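Dihydrodipicolinate synthase (Agrobacterium tumefaciens, PDB 3B4U) probably catalyses the condensation of pyruvate with aspartate semialdehyde in the lysine branch of amino acid biosynthesis. Local coordinates at residues B[11-15]-B[250-254]; B[45-49]-B[247-251]; B[103-107]-B[121-126]; B[172-176]-B[196-201]. One frame throughout, in Å; residues are numbered along the deposited sequence.

Interaction 1: B[11-15]-B[250-254]; sequences LTTPF and VKVLV
This is a buried loop-to-helix contact, in which the extended loop 11-15, after strand 6-10, packs against one side of helix 246-258. Phi/psi values from Thr12 to Phe15 are all extended. Residues 250-254 are helix, with Val254 N bonded to Val250 O at 2.9 Å. The closest CA atoms, of Thr12 and Lys251, are 6.9 Å apart. In the (beta/alpha)8 barrel of this family, the contact ties the loop at the carboxyl end of the first strand to the helices that follow the barrel. Thr12, chi1 p, points toward the helix. Thr12 CG2 lies 3.7 Å from Lys251 CG and 3.9 Å from Val250 CG1. Lys251, with chi1 m, chi2 t, chi3 109° and chi4 t, runs past it and donates from NZ to Thr13 O at 2.7 Å. Lys251 NZ also salt-bridges Glu49 and lies 3.5 Å from Phe15 CE2, obliquely to the ring. Water 1 accepts from Phe15 N at 2.9 Å and, weakly, from Lys251 NZ at 3.4 Å. Thr13 CB points away, and its OG1 bonds to Gly48 O.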
# COMPACT_ATOMS: atom_id res chain seq x y z
N LEU B 11 -4.90 10.08 -15.81
CA LEU B 11 -5.83 9.42 -16.72
C LEU B 11 -6.66 8.37 -15.98
O LEU B 11 -6.13 7.52 -15.28
CB LEU B 11 -5.06 8.74 -17.86
CG LEU B 11 -5.88 8.48 -19.10
CD1 LEU B 11 -6.11 9.77 -19.89
CD2 LEU B 11 -5.23 7.39 -19.96
N THR B 12 -7.96 8.39 -16.22
CA THR B 12 -8.85 7.34 -15.72
C THR B 12 -8.62 6.04 -16.51
O THR B 12 -8.28 6.05 -17.69
CB THR B 12 -10.30 7.83 -15.84
OG1 THR B 12 -10.53 8.44 -17.12
CG2 THR B 12 -10.62 8.86 -14.76
N THR B 13 -8.87 4.94 -15.81
CA THR B 13 -8.68 3.60 -16.36
C THR B 13 -10.06 2.99 -16.55
O THR B 13 -10.77 2.81 -15.56
CB THR B 13 -7.85 2.73 -15.42
OG1 THR B 13 -6.57 3.34 -15.19
CG2 THR B 13 -7.63 1.34 -16.00
N PRO B 14 -10.45 2.65 -17.79
CA PRO B 14 -11.76 2.07 -18.04
C PRO B 14 -11.73 0.56 -17.89
O PRO B 14 -10.82 -0.09 -18.37
CB PRO B 14 -12.06 2.48 -19.48
CG PRO B 14 -10.71 2.51 -20.15
CD PRO B 14 -9.71 2.87 -19.04
N PHE B 15 -12.77 0.01 -17.26
CA PHE B 15 -12.92 -1.43 -17.08
C PHE B 15 -14.16 -1.95 -17.80
O PHE B 15 -15.21 -1.34 -17.76
CB PHE B 15 -13.03 -1.79 -15.60
CG PHE B 15 -11.91 -1.25 -14.79
CD1 PHE B 15 -10.63 -1.78 -14.90
CD2 PHE B 15 -12.11 -0.19 -13.92
CE1 PHE B 15 -9.56 -1.26 -14.17
CE2 PHE B 15 -11.06 0.32 -13.19
CZ PHE B 15 -9.79 -0.20 -13.32
N VAL B 250 -15.10 11.57 -10.69
CA VAL B 250 -14.43 11.99 -11.90
C VAL B 250 -14.85 11.12 -13.08
O VAL B 250 -15.15 11.62 -14.18
CB VAL B 250 -12.89 11.92 -11.71
CG1 VAL B 250 -12.16 12.01 -13.04
CG2 VAL B 250 -12.42 13.05 -10.81
N LYS B 251 -14.90 9.81 -12.87
CA LYS B 251 -15.33 8.90 -13.93
C LYS B 251 -16.76 9.16 -14.40
O LYS B 251 -17.05 9.10 -15.60
CB LYS B 251 -15.10 7.46 -13.51
CG LYS B 251 -13.61 7.07 -13.44
CD LYS B 251 -13.42 5.61 -12.99
CE LYS B 251 -12.93 4.76 -14.14
NZ LYS B 251 -12.71 3.36 -13.71
N VAL B 252 -17.65 9.48 -13.46
CA VAL B 252 -19.02 9.86 -13.83
C VAL B 252 -19.00 11.04 -14.81
O VAL B 252 -19.73 11.06 -15.77
CB VAL B 252 -19.84 10.22 -12.56
CG1 VAL B 252 -21.12 10.97 -12.90
CG2 VAL B 252 -20.18 9.01 -11.71
N LEU B 253 -18.13 12.01 -14.57
CA LEU B 253 -18.07 13.18 -15.44
C LEU B 253 -17.36 12.92 -16.76
O LEU B 253 -17.70 13.54 -17.76
CB LEU B 253 -17.53 14.39 -14.68
CG LEU B 253 -18.54 14.89 -13.62
CD1 LEU B 253 -17.96 16.05 -12.84
CD2 LEU B 253 -19.87 15.34 -14.26
N VAL B 254 -16.42 11.98 -16.81
CA VAL B 254 -15.91 11.52 -18.10
C VAL B 254 -17.08 10.93 -18.91
O VAL B 254 -17.26 11.29 -20.07
CB VAL B 254 -14.77 10.50 -17.97
CG1 VAL B 254 -14.34 10.07 -19.36
CG2 VAL B 254 -13.61 11.15 -17.22
O HOH W 1 -14.59 2.01 -16.22

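Interaction 2: B[45-49]-B[247-251]; sequences GTTGE and TPAVK
Charge, packing and water each join loop 45-49 to helix 246-258. The charged link is a buried salt bridge: Lys251 NZ donates to Glu49 OE2 at 2.7 Å. Glu49 has chi1 m and chi2 t, and its backbone sits at phi/psi 54/39. Glu49 closes a type I beta turn from Thr46, with Glu49 N bonded to Thr46 O at 3.0 Å. Packing centres on Thr47 and Thr247, whose CA atoms are 5.3 Å apart. Thr247 CG2 is 3.3 Å from Thr47 O and 4.0 Å from Glu49 CG, while Thr47 CG2 meets Val250 CG1 at 4.0 Å. This GTTGE turn follows the second barrel strand in the dihydrodipicolinate synthase fold. Thr46 OG1 bonds to Tyr139 OH and to Tyr109 OH of the second subunit, consistent with the Thr-Tyr-Tyr proton relay known in this family. Water 2 bridges the threonines, 2.7 Å from Thr47 OG1 and 2.8 Å from Thr247 OG1. Both of these threonines have chi1 m.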
# COMPACT_ATOMS: atom_id res chain seq x y z
N GLY B 45 -1.93 6.53 -11.93
CA GLY B 45 -1.94 7.38 -10.74
C GLY B 45 -3.16 7.09 -9.90
O GLY B 45 -3.90 6.14 -10.14
N THR B 46 -3.41 7.95 -8.92
CA THR B 46 -4.53 7.77 -8.02
C THR B 46 -5.86 7.75 -8.80
O THR B 46 -6.69 6.87 -8.60
CB THR B 46 -4.51 8.87 -6.97
OG1 THR B 46 -3.27 8.81 -6.24
CG2 THR B 46 -5.67 8.75 -5.99
N THR B 47 -6.04 8.72 -9.69
CA THR B 47 -7.26 8.85 -10.48
C THR B 47 -7.42 7.72 -11.49
O THR B 47 -8.52 7.41 -11.92
CB THR B 47 -7.32 10.24 -11.16
OG1 THR B 47 -7.07 11.24 -10.17
CG2 THR B 47 -8.67 10.48 -11.81
N GLY B 48 -6.31 7.13 -11.86
CA GLY B 48 -6.25 5.93 -12.68
C GLY B 48 -6.46 4.66 -11.91
O GLY B 48 -6.32 3.59 -12.51
N GLU B 49 -6.74 4.70 -10.62
CA GLU B 49 -6.86 3.49 -9.84
C GLU B 49 -5.61 2.63 -9.99
O GLU B 49 -5.64 1.40 -9.99
CB GLU B 49 -8.13 2.70 -10.19
CG GLU B 49 -9.39 3.47 -9.87
CD GLU B 49 -10.61 2.86 -10.51
OE1 GLU B 49 -11.08 1.81 -10.00
OE2 GLU B 49 -11.11 3.44 -11.50
N THR B 247 -12.46 9.64 -7.15
CA THR B 247 -12.17 9.00 -8.41
C THR B 247 -13.44 8.49 -9.11
O THR B 247 -13.65 8.74 -10.30
CB THR B 247 -11.08 7.94 -8.22
OG1 THR B 247 -9.88 8.61 -7.78
CG2 THR B 247 -10.81 7.18 -9.53
N PRO B 248 -14.34 7.81 -8.37
CA PRO B 248 -15.59 7.43 -9.02
C PRO B 248 -16.39 8.64 -9.58
O PRO B 248 -16.98 8.54 -10.65
CB PRO B 248 -16.33 6.68 -7.90
CG PRO B 248 -15.23 6.11 -7.01
CD PRO B 248 -14.21 7.23 -7.02
N ALA B 249 -16.38 9.78 -8.89
CA ALA B 249 -17.07 10.97 -9.39
C ALA B 249 -16.43 11.56 -10.64
O ALA B 249 -17.11 11.98 -11.55
CB ALA B 249 -17.20 12.02 -8.29
N VAL B 250 -15.10 11.57 -10.69
CA VAL B 250 -14.43 11.99 -11.90
C VAL B 250 -14.85 11.12 -13.08
O VAL B 250 -15.15 11.62 -14.18
CB VAL B 250 -12.89 11.92 -11.71
CG1 VAL B 250 -12.16 12.01 -13.04
CG2 VAL B 250 -12.42 13.05 -10.81
N LYS B 251 -14.90 9.81 -12.87
CA LYS B 251 -15.33 8.90 -13.93
C LYS B 251 -16.76 9.16 -14.40
O LYS B 251 -17.05 9.10 -15.60
CB LYS B 251 -15.10 7.46 -13.51
CG LYS B 251 -13.61 7.07 -13.44
CD LYS B 251 -13.42 5.61 -12.99
CE LYS B 251 -12.93 4.76 -14.14
NZ LYS B 251 -12.71 3.36 -13.71
O HOH W 2 -8.88 11.23 -8.13

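Interaction 3: B[103-107]-B[121-126]; sequences LLAPP and WFSAVF
Trp121 turns one face of its indole to Pro107. Pro107 CD sits 3.4 Å from the centroid of the Trp121 six-membered ring and only 10° off the ring normal, a close CH-pi contact. Trp121 has chi1 t and chi2 86°. The remaining contacts run back along 103-107, which leaves strand 101-104 at Leu104 and continues extended through Ala105, Pro106 and Pro107. Residues 121-126 are helical, with Val125 N bonded to Trp121 O and Phe126 N to Phe122 O, both at 2.9 Å. The nearest CA atoms are those of Pro106 and Phe122, 7.6 Å apart. The pairing belongs to a beta-alpha-beta unit of the TIM barrel, in which helix 115-129 covers the outside of its own strand. Leu104, with chi1 t and chi2 p, points into the helix. Leu104 CD2 lies at the ring edge of Phe122, 3.7 Å from Phe122 CE1, and also 4.0 Å from Phe126 CE1 and 4.3 Å from Val125 CG1. Leu104 CD1 is 4.3 Å from Trp121 CH2, again at the ring edge. Pro106 CB reaches Phe122 CZ at 4.1 Å. Beyond the two segments, Pro107 packs on Pro269 and Trp121 on Ala268, both of the second subunit.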
# COMPACT_ATOMS: atom_id res chain seq x y z
N LEU B 103 5.90 9.08 -11.62
CA LEU B 103 5.24 9.71 -10.48
C LEU B 103 5.35 8.72 -9.35
O LEU B 103 4.62 7.72 -9.34
CB LEU B 103 3.80 10.05 -10.82
CG LEU B 103 3.00 10.62 -9.65
CD1 LEU B 103 3.57 11.97 -9.20
CD2 LEU B 103 1.52 10.76 -10.03
N LEU B 104 6.29 8.95 -8.45
CA LEU B 104 6.66 7.97 -7.44
C LEU B 104 6.13 8.35 -6.07
O LEU B 104 6.57 9.32 -5.46
CB LEU B 104 8.18 7.83 -7.40
CG LEU B 104 8.74 6.79 -6.44
CD1 LEU B 104 8.29 5.37 -6.77
CD2 LEU B 104 10.26 6.88 -6.39
N ALA B 105 5.21 7.54 -5.58
CA ALA B 105 4.73 7.70 -4.22
C ALA B 105 5.74 7.11 -3.24
O ALA B 105 6.42 6.15 -3.55
CB ALA B 105 3.37 7.01 -4.03
N PRO B 106 5.81 7.67 -2.03
CA PRO B 106 6.51 6.96 -0.95
C PRO B 106 5.73 5.68 -0.63
O PRO B 106 4.56 5.56 -0.96
CB PRO B 106 6.44 7.94 0.22
CG PRO B 106 5.13 8.64 -0.02
CD PRO B 106 5.05 8.84 -1.51
N PRO B 107 6.39 4.73 0.03
CA PRO B 107 5.72 3.54 0.48
C PRO B 107 4.60 3.90 1.47
O PRO B 107 4.73 4.85 2.25
CB PRO B 107 6.85 2.74 1.11
CG PRO B 107 7.83 3.80 1.60
CD PRO B 107 7.77 4.82 0.54
N TRP B 121 14.70 5.30 1.81
CA TRP B 121 13.90 4.49 0.89
C TRP B 121 14.08 4.99 -0.55
O TRP B 121 14.37 4.22 -1.46
CB TRP B 121 12.42 4.56 1.26
CG TRP B 121 11.57 3.61 0.47
CD1 TRP B 121 11.32 2.31 0.79
CD2 TRP B 121 10.84 3.88 -0.72
NE1 TRP B 121 10.47 1.77 -0.14
CE2 TRP B 121 10.17 2.70 -1.08
CE3 TRP B 121 10.67 5.01 -1.51
CZ2 TRP B 121 9.31 2.63 -2.18
CZ3 TRP B 121 9.82 4.95 -2.61
CH2 TRP B 121 9.16 3.75 -2.93
N PHE B 122 13.89 6.30 -0.75
CA PHE B 122 14.07 6.85 -2.08
C PHE B 122 15.49 6.60 -2.59
O PHE B 122 15.69 6.22 -3.74
CB PHE B 122 13.74 8.35 -2.11
CG PHE B 122 12.27 8.67 -2.09
CD1 PHE B 122 11.47 8.40 -3.20
CD2 PHE B 122 11.69 9.23 -0.98
CE1 PHE B 122 10.12 8.69 -3.19
CE2 PHE B 122 10.34 9.53 -0.97
CZ PHE B 122 9.57 9.27 -2.08
N SER B 123 16.48 6.83 -1.74
CA SER B 123 17.86 6.57 -2.15
C SER B 123 18.07 5.13 -2.61
O SER B 123 18.71 4.88 -3.62
CB SER B 123 18.82 6.85 -1.00
OG SER B 123 20.15 6.62 -1.43
N ALA B 124 17.50 4.18 -1.87
CA ALA B 124 17.64 2.76 -2.23
C ALA B 124 16.94 2.45 -3.54
O ALA B 124 17.45 1.69 -4.36
CB ALA B 124 17.12 1.89 -1.11
N VAL B 125 15.78 3.05 -3.77
CA VAL B 125 15.07 2.87 -5.04
C VAL B 125 15.94 3.40 -6.19
O VAL B 125 16.11 2.71 -7.19
CB VAL B 125 13.69 3.57 -5.03
CG1 VAL B 125 13.05 3.57 -6.42
CG2 VAL B 125 12.78 2.86 -4.04
N PHE B 126 16.49 4.58 -6.05
CA PHE B 126 17.29 5.18 -7.11
C PHE B 126 18.54 4.36 -7.39
O PHE B 126 18.89 4.15 -8.56
CB PHE B 126 17.64 6.63 -6.77
CG PHE B 126 16.46 7.52 -6.52
CD1 PHE B 126 15.18 7.24 -7.03
CD2 PHE B 126 16.61 8.63 -5.73
CE1 PHE B 126 14.11 8.04 -6.73
CE2 PHE B 126 15.55 9.44 -5.43
CZ PHE B 126 14.29 9.14 -5.95

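Interaction 4: B[172-176]-B[196-201]; sequences SGNWS and RDLARG
Segment 172-176 is a loop that turns into helix 175-185, and 196-201 lies on helix 195-203. Gly173 has positive phi (63/25), and Asn174 is the N-cap residue. Ser172 OG accepts from Asn174 N at 3.1 Å, making an ST turn, and Ser176 OG donates to Asn174 OD1 at 2.8 Å. The nearest CA atoms, of Trp175 and Asp197, are 7.3 Å apart. On the outside of the barrel, the start of helix 175-185 lies against helix 195-203. Trp175, chi1 t, points at the second helix. The guanidinium of Arg200, on a fully extended side chain, lies flat on the Trp175 indole, with centres 3.5 Å apart and planes at 10°. This is a cation-pi stack over the five-membered ring. Arg200 CD adds a CH-pi contact 3.9 Å from the Trp175 six-membered ring centroid. Arg200 NH2 salt-bridges Asp197 OD1 at 3.1 Å. Trp175 CH2 meets Gly201 CA at 3.9 Å. Arg196 NH2 donates a weak bond to Gly173 O at 3.0 Å, while its NE pairs with Asp194.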
# COMPACT_ATOMS: atom_id res chain seq x y z
N SER B 172 -1.08 18.07 -1.47
CA SER B 172 -1.41 18.29 -0.07
C SER B 172 -2.60 19.22 0.17
O SER B 172 -3.21 19.14 1.22
CB SER B 172 -0.22 18.88 0.69
OG SER B 172 0.09 20.16 0.24
N GLY B 173 -2.87 20.12 -0.75
CA GLY B 173 -3.85 21.16 -0.49
C GLY B 173 -3.45 22.07 0.67
O GLY B 173 -4.30 22.71 1.25
N ASN B 174 -2.16 22.18 0.94
CA ASN B 174 -1.63 22.96 2.07
C ASN B 174 -0.74 24.04 1.48
O ASN B 174 0.43 23.82 1.22
CB ASN B 174 -0.86 22.02 2.97
CG ASN B 174 -0.31 22.66 4.19
OD1 ASN B 174 -0.28 23.86 4.29
ND2 ASN B 174 0.18 21.84 5.14
N TRP B 175 -1.30 25.23 1.30
CA TRP B 175 -0.57 26.29 0.62
C TRP B 175 0.68 26.71 1.33
O TRP B 175 1.69 27.04 0.70
CB TRP B 175 -1.47 27.51 0.37
CG TRP B 175 -0.73 28.60 -0.33
CD1 TRP B 175 -0.34 29.81 0.20
CD2 TRP B 175 -0.28 28.60 -1.67
NE1 TRP B 175 0.33 30.53 -0.72
CE2 TRP B 175 0.40 29.82 -1.89
CE3 TRP B 175 -0.33 27.67 -2.70
CZ2 TRP B 175 0.97 30.14 -3.11
CZ3 TRP B 175 0.25 27.99 -3.91
CH2 TRP B 175 0.92 29.19 -4.09
N SER B 176 0.68 26.69 2.66
CA SER B 176 1.89 27.00 3.45
C SER B 176 3.04 26.12 3.02
O SER B 176 4.20 26.52 3.06
CB SER B 176 1.65 26.89 4.96
OG SER B 176 1.57 25.57 5.50
N ARG B 196 -7.74 25.11 -6.30
CA ARG B 196 -7.81 26.48 -5.84
C ARG B 196 -6.49 27.22 -5.86
O ARG B 196 -6.46 28.45 -5.99
CB ARG B 196 -8.46 26.58 -4.47
CG ARG B 196 -7.63 26.03 -3.41
CD ARG B 196 -8.26 26.17 -2.01
NE ARG B 196 -7.54 25.27 -1.13
CZ ARG B 196 -7.61 25.18 0.19
NH1 ARG B 196 -8.37 25.98 0.88
NH2 ARG B 196 -6.86 24.27 0.81
N ASP B 197 -5.37 26.49 -5.72
CA ASP B 197 -4.05 27.14 -5.75
C ASP B 197 -3.22 26.85 -6.97
O ASP B 197 -2.09 27.29 -7.05
CB ASP B 197 -3.28 26.80 -4.50
CG ASP B 197 -3.86 27.53 -3.27
OD1 ASP B 197 -4.36 28.68 -3.37
OD2 ASP B 197 -3.75 26.99 -2.22
N LEU B 198 -3.80 26.18 -7.97
CA LEU B 198 -3.06 25.82 -9.17
C LEU B 198 -2.61 27.03 -9.97
O LEU B 198 -1.43 27.21 -10.22
CB LEU B 198 -3.90 24.87 -10.02
CG LEU B 198 -3.32 24.50 -11.40
CD1 LEU B 198 -1.93 23.91 -11.27
CD2 LEU B 198 -4.31 23.56 -12.07
N ALA B 199 -3.54 27.90 -10.35
CA ALA B 199 -3.16 29.06 -11.16
C ALA B 199 -2.26 30.00 -10.35
O ALA B 199 -1.27 30.51 -10.85
CB ALA B 199 -4.40 29.78 -11.73
N ARG B 200 -2.61 30.21 -9.08
CA ARG B 200 -1.80 31.01 -8.16
C ARG B 200 -0.37 30.52 -8.10
O ARG B 200 0.58 31.29 -8.17
CB ARG B 200 -2.42 30.90 -6.77
CG ARG B 200 -1.81 31.74 -5.69
CD ARG B 200 -2.40 31.31 -4.36
NE ARG B 200 -2.02 32.18 -3.26
CZ ARG B 200 -2.38 31.96 -1.99
NH1 ARG B 200 -2.04 32.82 -1.04
NH2 ARG B 200 -3.09 30.89 -1.69
N GLY B 201 -0.21 29.21 -8.03
CA GLY B 201 1.10 28.61 -7.97
C GLY B 201 1.86 28.67 -9.27
O GLY B 201 3.06 28.92 -9.28

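How the interactions relate
Interactions 1 and 2 form one continuous buried region. They share Val250 and Lys251 of helix 246-258, and their loops also touch each other. Lys251 joins both loops to the helix, so a buried charge pair and polar bonds add to the packing there. Interaction 3 is wholly buried and apolar, holding a strand to its own barrel helix. It lies about 27 Å from interaction 1, centre to centre, on the opposite side of the chain's centre. Interactions 2 and 3 both touch the second subunit. Interaction 4 is partly exposed and joins neighbouring barrel helices through an arginine stacked on tryptophan.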